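Local coordinates for effector protein hopAB3 (Pseudomonas syringae pv. maculicola, PDB 3TJY) that is recognised by the tomato resistance protein Pto, eliciting Pto- and Prf-dependent cell death and immunity, and promotes bacterial virulence in susceptible plants, at residues A[11-16]-A[44-49]; A[27-32]-A[68-73]. All blocks are in the same frame, centred on the assembly; numbering follows the deposited sequence. Where two conformers were deposited one is given.

Interaction 1 of 2, residues A[11-16]-A[44-49]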
loop_
_atom_site.group_PDB
_atom_site.type_symbol
_atom_site.label_atom_id
_atom_site.label_comp_id
_atom_site.label_asym_id
_atom_site.label_seq_id
_atom_site.Cartn_x
_atom_site.Cartn_y
_atom_site.Cartn_z
ATOM N N VAL A 11 -5.691 3.780 -1.355
ATOM C CA VAL A 11 -5.313 5.142 -1.012
ATOM C C VAL A 11 -6.440 5.836 -0.247
ATOM O O VAL A 11 -6.192 6.476 0.762
ATOM C CB VAL A 11 -4.891 5.929 -2.259
ATOM C CG1 VAL A 11 -4.690 7.425 -1.938
ATOM C CG2 VAL A 11 -3.617 5.309 -2.843
ATOM N N GLN A 12 -7.674 5.705 -0.736
ATOM C CA GLN A 12 -8.840 6.263 -0.053
ATOM C C GLN A 12 -8.934 5.793 1.391
ATOM O O GLN A 12 -9.196 6.584 2.299
ATOM C CB GLN A 12 -10.124 5.817 -0.776
ATOM C CG GLN A 12 -11.416 6.143 -0.036
ATOM C CD GLN A 12 -12.646 5.587 -0.760
ATOM O OE1 GLN A 12 -12.602 4.491 -1.330
ATOM N NE2 GLN A 12 -13.741 6.344 -0.744
ATOM N N GLN A 13 -8.803 4.483 1.581
ATOM C CA GLN A 13 -8.900 3.913 2.916
ATOM C C GLN A 13 -7.748 4.360 3.819
ATOM O O GLN A 13 -7.943 4.547 5.029
ATOM C CB GLN A 13 -8.951 2.401 2.832
ATOM C CG GLN A 13 -10.252 1.858 2.264
ATOM C CD GLN A 13 -10.226 0.349 2.217
ATOM O OE1 GLN A 13 -9.312 -0.234 1.669
ATOM N NE2 GLN A 13 -11.212 -0.285 2.837
ATOM N N LEU A 14 -6.549 4.496 3.252
ATOM C CA LEU A 14 -5.413 5.023 4.032
ATOM C C LEU A 14 -5.681 6.448 4.515
ATOM O O LEU A 14 -5.454 6.771 5.683
ATOM C CB LEU A 14 -4.121 4.984 3.203
ATOM C CG LEU A 14 -3.539 3.583 3.010
ATOM C CD1 LEU A 14 -2.433 3.581 1.957
ATOM C CD2 LEU A 14 -3.044 3.008 4.334
ATOM N N VAL A 15 -6.173 7.295 3.619
ATOM C CA VAL A 15 -6.521 8.660 4.016
ATOM C C VAL A 15 -7.581 8.647 5.125
ATOM O O VAL A 15 -7.458 9.360 6.128
ATOM C CB VAL A 15 -7.003 9.506 2.821
ATOM C CG1 VAL A 15 -7.368 10.894 3.300
ATOM C CG2 VAL A 15 -5.924 9.595 1.746
ATOM N N GLU A 16 -8.611 7.821 4.949
ATOM C CA GLU A 16 -9.677 7.681 5.952
ATOM C C GLU A 16 -9.063 7.315 7.301
ATOM O O GLU A 16 -9.540 7.738 8.352
ATOM C CB GLU A 16 -10.640 6.539 5.614
ATOM C CG GLU A 16 -11.474 6.627 4.341
ATOM C CD GLU A 16 -12.233 5.312 4.077
ATOM O OE1 GLU A 16 -12.681 5.087 2.935
ATOM O OE2 GLU A 16 -12.369 4.489 5.018
ATOM N N GLN A 44 -2.165 -0.903 9.031
ATOM C CA GLN A 44 -1.987 -2.345 8.796
ATOM C C GLN A 44 -3.297 -2.984 8.339
ATOM O O GLN A 44 -3.315 -3.783 7.398
ATOM C CB GLN A 44 -1.532 -3.066 10.058
ATOM C CG GLN A 44 -1.655 -4.604 9.941
ATOM C CD GLN A 44 -1.326 -5.324 11.240
ATOM O OE1 GLN A 44 -2.213 -5.613 12.061
ATOM N NE2 GLN A 44 -0.046 -5.630 11.435
ATOM N N ASN A 45 -4.392 -2.656 9.007
ATOM C CA ASN A 45 -5.665 -3.267 8.630
ATOM C C ASN A 45 -6.083 -2.936 7.191
ATOM O O ASN A 45 -6.656 -3.783 6.497
ATOM C CB ASN A 45 -6.763 -2.941 9.647
ATOM C CG ASN A 45 -6.598 -3.717 10.944
ATOM O OD1 ASN A 45 -5.625 -4.457 11.120
ATOM N ND2 ASN A 45 -7.545 -3.548 11.862
ATOM N N VAL A 46 -5.778 -1.726 6.722
ATOM C CA VAL A 46 -6.027 -1.421 5.314
ATOM C C VAL A 46 -5.216 -2.324 4.403
ATOM O O VAL A 46 -5.748 -2.904 3.460
ATOM C CB VAL A 46 -5.692 0.042 4.961
ATOM C CG1 VAL A 46 -5.808 0.263 3.441
ATOM C CG2 VAL A 46 -6.617 0.984 5.720
ATOM N N PHE A 47 -3.924 -2.440 4.678
ATOM C CA PHE A 47 -3.065 -3.279 3.860
ATOM C C PHE A 47 -3.521 -4.739 3.861
ATOM O O PHE A 47 -3.516 -5.392 2.814
ATOM C CB PHE A 47 -1.593 -3.128 4.277
ATOM C CG PHE A 47 -0.904 -2.004 3.570
ATOM C CD1 PHE A 47 -0.336 -2.211 2.323
ATOM C CD2 PHE A 47 -0.870 -0.736 4.117
ATOM C CE1 PHE A 47 0.261 -1.179 1.631
ATOM C CE2 PHE A 47 -0.253 0.318 3.433
ATOM C CZ PHE A 47 0.301 0.087 2.183
ATOM N N LEU A 48 -3.941 -5.237 5.026
ATOM C CA LEU A 48 -4.377 -6.633 5.124
ATOM C C LEU A 48 -5.639 -6.905 4.315
ATOM O O LEU A 48 -5.902 -8.049 3.942
ATOM C CB LEU A 48 -4.596 -7.058 6.582
ATOM C CG LEU A 48 -3.353 -7.202 7.464
ATOM C CD1 LEU A 48 -3.724 -7.526 8.911
ATOM C CD2 LEU A 48 -2.388 -8.272 6.894
ATOM N N GLN A 49 -6.439 -5.874 4.073
ATOM C CA GLN A 49 -7.659 -6.066 3.281
ATOM C C GLN A 49 -7.316 -6.325 1.823
ATOM O O GLN A 49 -8.146 -6.858 1.079
ATOM C CB GLN A 49 -8.573 -4.839 3.342
ATOM C CG GLN A 49 -9.165 -4.541 4.687
ATOM C CD GLN A 49 -10.061 -3.315 4.675
ATOM O OE1 GLN A 49 -10.966 -3.208 3.850
ATOM N NE2 GLN A 49 -9.809 -2.379 5.594
#
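Gln-13 and Val-46 face each other where two helices of this small helical bundle, 3-16 and 41-50, run side by side in nearly antiparallel directions. The bundle is the Pto-binding domain of the effector. Over these segments the axes come within 9.6 Å of each other and their directions differ by 162°.

The apolar part centres on Val-46, whose two methyls both reach the first helix. Val-46 CG1 stands nearly anti to the backbone N and rests 3.8 Å from Gln-13 CB, while CG2 lies near the same CB and the carbonyl oxygen of Gln-13. Leu-14 closes in from the interior flank with its CD2 methyl, which is 4.0 Å from Val-46 CG1. The same methyl meets CE2 of Phe-47, approaching the ring obliquely, and the two side chains cross at about a right angle. Beyond the pair, Leu-14 packs on Ile-24 of helix 21-32, and Phe-47 reaches both Phe-28 of that helix and Leu-69 of helix 64-77, so this layer runs straight into the hydrophobic core.

The polar part lies on the outer side. Gln-13 is buried but has both ends of its amide engaged: OE1 accepts a hydrogen bond from His-50 NE2, just past the second segment, and NE2 donates to the exposed Gln-49. The two amide planes stand 78° apart. Gln-13 NE2 lies 3.1 Å from Gln-49 OE1, with an N-H...O angle of 153°, and sits above the carbonyl plane of Gln-49.

Interaction 2 of 2, residues A[27-32]-A[68-73]. With SO4 (sulfate ion), chain B.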
loop_
_atom_site.group_PDB
_atom_site.type_symbol
_atom_site.label_atom_id
_atom_site.label_comp_id
_atom_site.label_asym_id
_atom_site.label_seq_id
_atom_site.Cartn_x
_atom_site.Cartn_y
_atom_site.Cartn_z
HETATM N N MSE A 27 7.440 3.956 2.831
HETATM C CA MSE A 27 7.309 2.645 3.468
HETATM C C MSE A 27 7.103 1.552 2.428
HETATM O O MSE A 27 7.778 0.520 2.454
HETATM C CB MSE A 27 6.105 2.630 4.421
HETATM C CG MSE A 27 6.096 3.734 5.453
HETATM SE SE MSE A 27 6.083 2.998 7.245
HETATM C CE MSE A 27 7.881 2.228 7.159
ATOM N N PHE A 28 6.156 1.791 1.525
ATOM C CA PHE A 28 5.750 0.805 0.531
ATOM C C PHE A 28 6.895 0.518 -0.428
ATOM O O PHE A 28 7.104 -0.621 -0.811
ATOM C CB PHE A 28 4.510 1.247 -0.224
ATOM C CG PHE A 28 3.918 0.173 -1.092
ATOM C CD1 PHE A 28 3.466 -1.005 -0.536
ATOM C CD2 PHE A 28 3.821 0.346 -2.464
ATOM C CE1 PHE A 28 2.896 -2.003 -1.329
ATOM C CE2 PHE A 28 3.252 -0.638 -3.267
ATOM C CZ PHE A 28 2.786 -1.819 -2.697
ATOM N N ARG A 29 7.638 1.553 -0.810
ATOM C CA ARG A 29 8.837 1.347 -1.625
ATOM C C ARG A 29 9.793 0.382 -0.927
ATOM O O ARG A 29 10.303 -0.557 -1.533
ATOM C CB ARG A 29 9.552 2.676 -1.889
ATOM C CG ARG A 29 10.729 2.558 -2.840
ATOM C CD ARG A 29 11.456 3.896 -2.979
ATOM N NE ARG A 29 10.540 4.915 -3.469
ATOM C CZ ARG A 29 10.218 6.023 -2.810
ATOM N NH1 ARG A 29 10.767 6.295 -1.638
ATOM N NH2 ARG A 29 9.360 6.873 -3.349
ATOM N N ASN A 30 10.028 0.621 0.358
ATOM C CA ASN A 30 10.895 -0.237 1.158
ATOM C C ASN A 30 10.330 -1.649 1.318
ATOM O O ASN A 30 11.085 -2.625 1.332
ATOM C CB ASN A 30 11.129 0.383 2.529
ATOM C CG ASN A 30 11.913 1.668 2.456
ATOM O OD1 ASN A 30 12.695 1.880 1.526
ATOM N ND2 ASN A 30 11.718 2.536 3.448
HETATM N N MSE A 31 9.011 -1.748 1.439
HETATM C CA MSE A 31 8.339 -3.047 1.537
HETATM C C MSE A 31 8.618 -3.870 0.290
HETATM O O MSE A 31 8.944 -5.060 0.372
HETATM C CB MSE A 31 6.830 -2.866 1.712
HETATM C CG MSE A 31 6.033 -4.166 1.664
HETATM SE SE MSE A 31 6.252 -5.259 3.288
HETATM C CE MSE A 31 5.337 -6.849 2.660
ATOM N N LEU A 32 8.513 -3.234 -0.867
ATOM C CA LEU A 32 8.766 -3.929 -2.122
ATOM C C LEU A 32 10.214 -4.371 -2.234
ATOM O O LEU A 32 10.517 -5.315 -2.960
ATOM C CB LEU A 32 8.382 -3.059 -3.323
ATOM C CG LEU A 32 6.916 -2.662 -3.409
ATOM C CD1 LEU A 32 6.660 -1.935 -4.709
ATOM C CD2 LEU A 32 6.034 -3.906 -3.303
ATOM N N ALA A 68 0.038 -0.944 -9.378
ATOM C CA ALA A 68 -0.997 0.092 -9.372
ATOM C C ALA A 68 -0.926 0.936 -8.110
ATOM O O ALA A 68 -1.133 2.139 -8.163
ATOM C CB ALA A 68 -2.401 -0.529 -9.525
ATOM N N LEU A 69 -0.632 0.318 -6.972
ATOM C CA LEU A 69 -0.545 1.090 -5.737
ATOM C C LEU A 69 0.670 2.014 -5.728
ATOM O O LEU A 69 0.587 3.174 -5.285
ATOM C CB LEU A 69 -0.546 0.167 -4.497
ATOM C CG LEU A 69 -0.505 0.939 -3.171
ATOM C CD1 LEU A 69 -1.707 1.877 -3.053
ATOM C CD2 LEU A 69 -0.487 -0.038 -1.989
ATOM N N ARG A 70 1.810 1.528 -6.203
ATOM C CA ARG A 70 2.979 2.399 -6.273
ATOM C C ARG A 70 2.676 3.602 -7.171
ATOM O O ARG A 70 3.045 4.746 -6.852
ATOM C CB ARG A 70 4.201 1.635 -6.779
ATOM C CG ARG A 70 5.499 2.309 -6.423
ATOM C CD ARG A 70 6.548 2.050 -7.481
ATOM N NE ARG A 70 7.699 1.285 -7.016
ATOM C CZ ARG A 70 8.299 1.426 -5.837
ATOM N NH1 ARG A 70 7.868 2.314 -4.936
ATOM N NH2 ARG A 70 9.342 0.653 -5.561
ATOM N N GLU A 71 2.009 3.350 -8.297
ATOM C CA GLU A 71 1.637 4.446 -9.194
ATOM C C GLU A 71 0.720 5.436 -8.500
ATOM O O GLU A 71 0.896 6.654 -8.628
ATOM C CB GLU A 71 0.948 3.906 -10.453
ATOM C CG GLU A 71 1.906 3.133 -11.344
ATOM C CD GLU A 71 1.183 2.401 -12.465
ATOM O OE1 GLU A 71 -0.075 2.434 -12.483
ATOM O OE2 GLU A 71 1.882 1.798 -13.302
ATOM N N ALA A 72 -0.272 4.912 -7.782
ATOM C CA ALA A 72 -1.253 5.765 -7.119
ATOM C C ALA A 72 -0.635 6.597 -5.998
ATOM O O ALA A 72 -0.970 7.775 -5.834
ATOM C CB ALA A 72 -2.403 4.918 -6.587
ATOM N N LEU A 73 0.238 5.981 -5.201
ATOM C CA LEU A 73 0.903 6.727 -4.135
ATOM C C LEU A 73 1.800 7.801 -4.697
ATOM O O LEU A 73 1.882 8.902 -4.156
ATOM C CB LEU A 73 1.711 5.779 -3.226
ATOM C CG LEU A 73 0.836 4.880 -2.364
ATOM C CD1 LEU A 73 1.696 3.763 -1.777
ATOM C CD2 LEU A 73 0.141 5.679 -1.253
HETATM S S SO4 B . 8.463 5.649 -6.644
HETATM O O1 SO4 B . 7.750 4.601 -7.353
HETATM O O2 SO4 B . 7.618 6.213 -5.602
HETATM O O3 SO4 B . 9.650 5.057 -6.040
HETATM O O4 SO4 B . 8.824 6.697 -7.589
HETATM O O HOH W 1 11.170 -0.671 -4.159
#
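The Phe-28 ring has Leu-69 CD2 over one face, a CH-pi contact 3.9 Å from the ring centroid, and Leu-32 CG over the opposite face, offset toward the rim. Leu-73 CD1 comes in obliquely, 4.1 Å from Phe-28 CB. The Arg-70 guanidinium, in the given one of two conformers, carries Leu-32 CD1 on one face; Arg-29 CB and a water lie at its edge. In this conformer the Arg-70 chain, bent at chi2 and chi3, reaches segment 27-32, and Arg-70 NH1 lies 3.5 Å from Arg-29 CB. The water then bridges the segments, donating to Arg-29 O and accepting a weak bond from Arg-70 NH2. At the edge of its own group, Arg-29 holds a sulfate: NE donates to O3 at 2.7 Å and NH2 donates to O2 at 2.9 Å. Contacts of the modelled Arg-70 with this sulfate are doubtful, since its chain lies too near O1.

These helices of the Pto-binding bundle, 21-32 and 64-77, thus join through an apolar layer with arginines along its flank. The sulfate, probably from the crystallisation liquor, also bonds Arg-25 and probably offsets the like charges of Arg-25 and Arg-29.

Interactions 1 and 2 are two antiparallel helix pairs of one bundle, their centres 13 Å apart on opposite sides of the chain's centre. Their segments alternate along the sequence. Contacts of Phe-47 and Val-11 join the two pairs into one core. Phe-47 of interaction 1 is one bridge: its CE1 lies 3.9 Å from Leu-69 CD2 and 3.9 Å from Phe-28 CD1. Val-11 makes another, its CG2 packing 3.9 Å from Leu-69 CD1 and also against Ala-72 CB. Leu-69 therefore touches both bridging residues as well as the Phe-28 ring. The sulfate belongs to the arginines of interaction 2, whereas the glutamine pair marks the outer side of interaction 1.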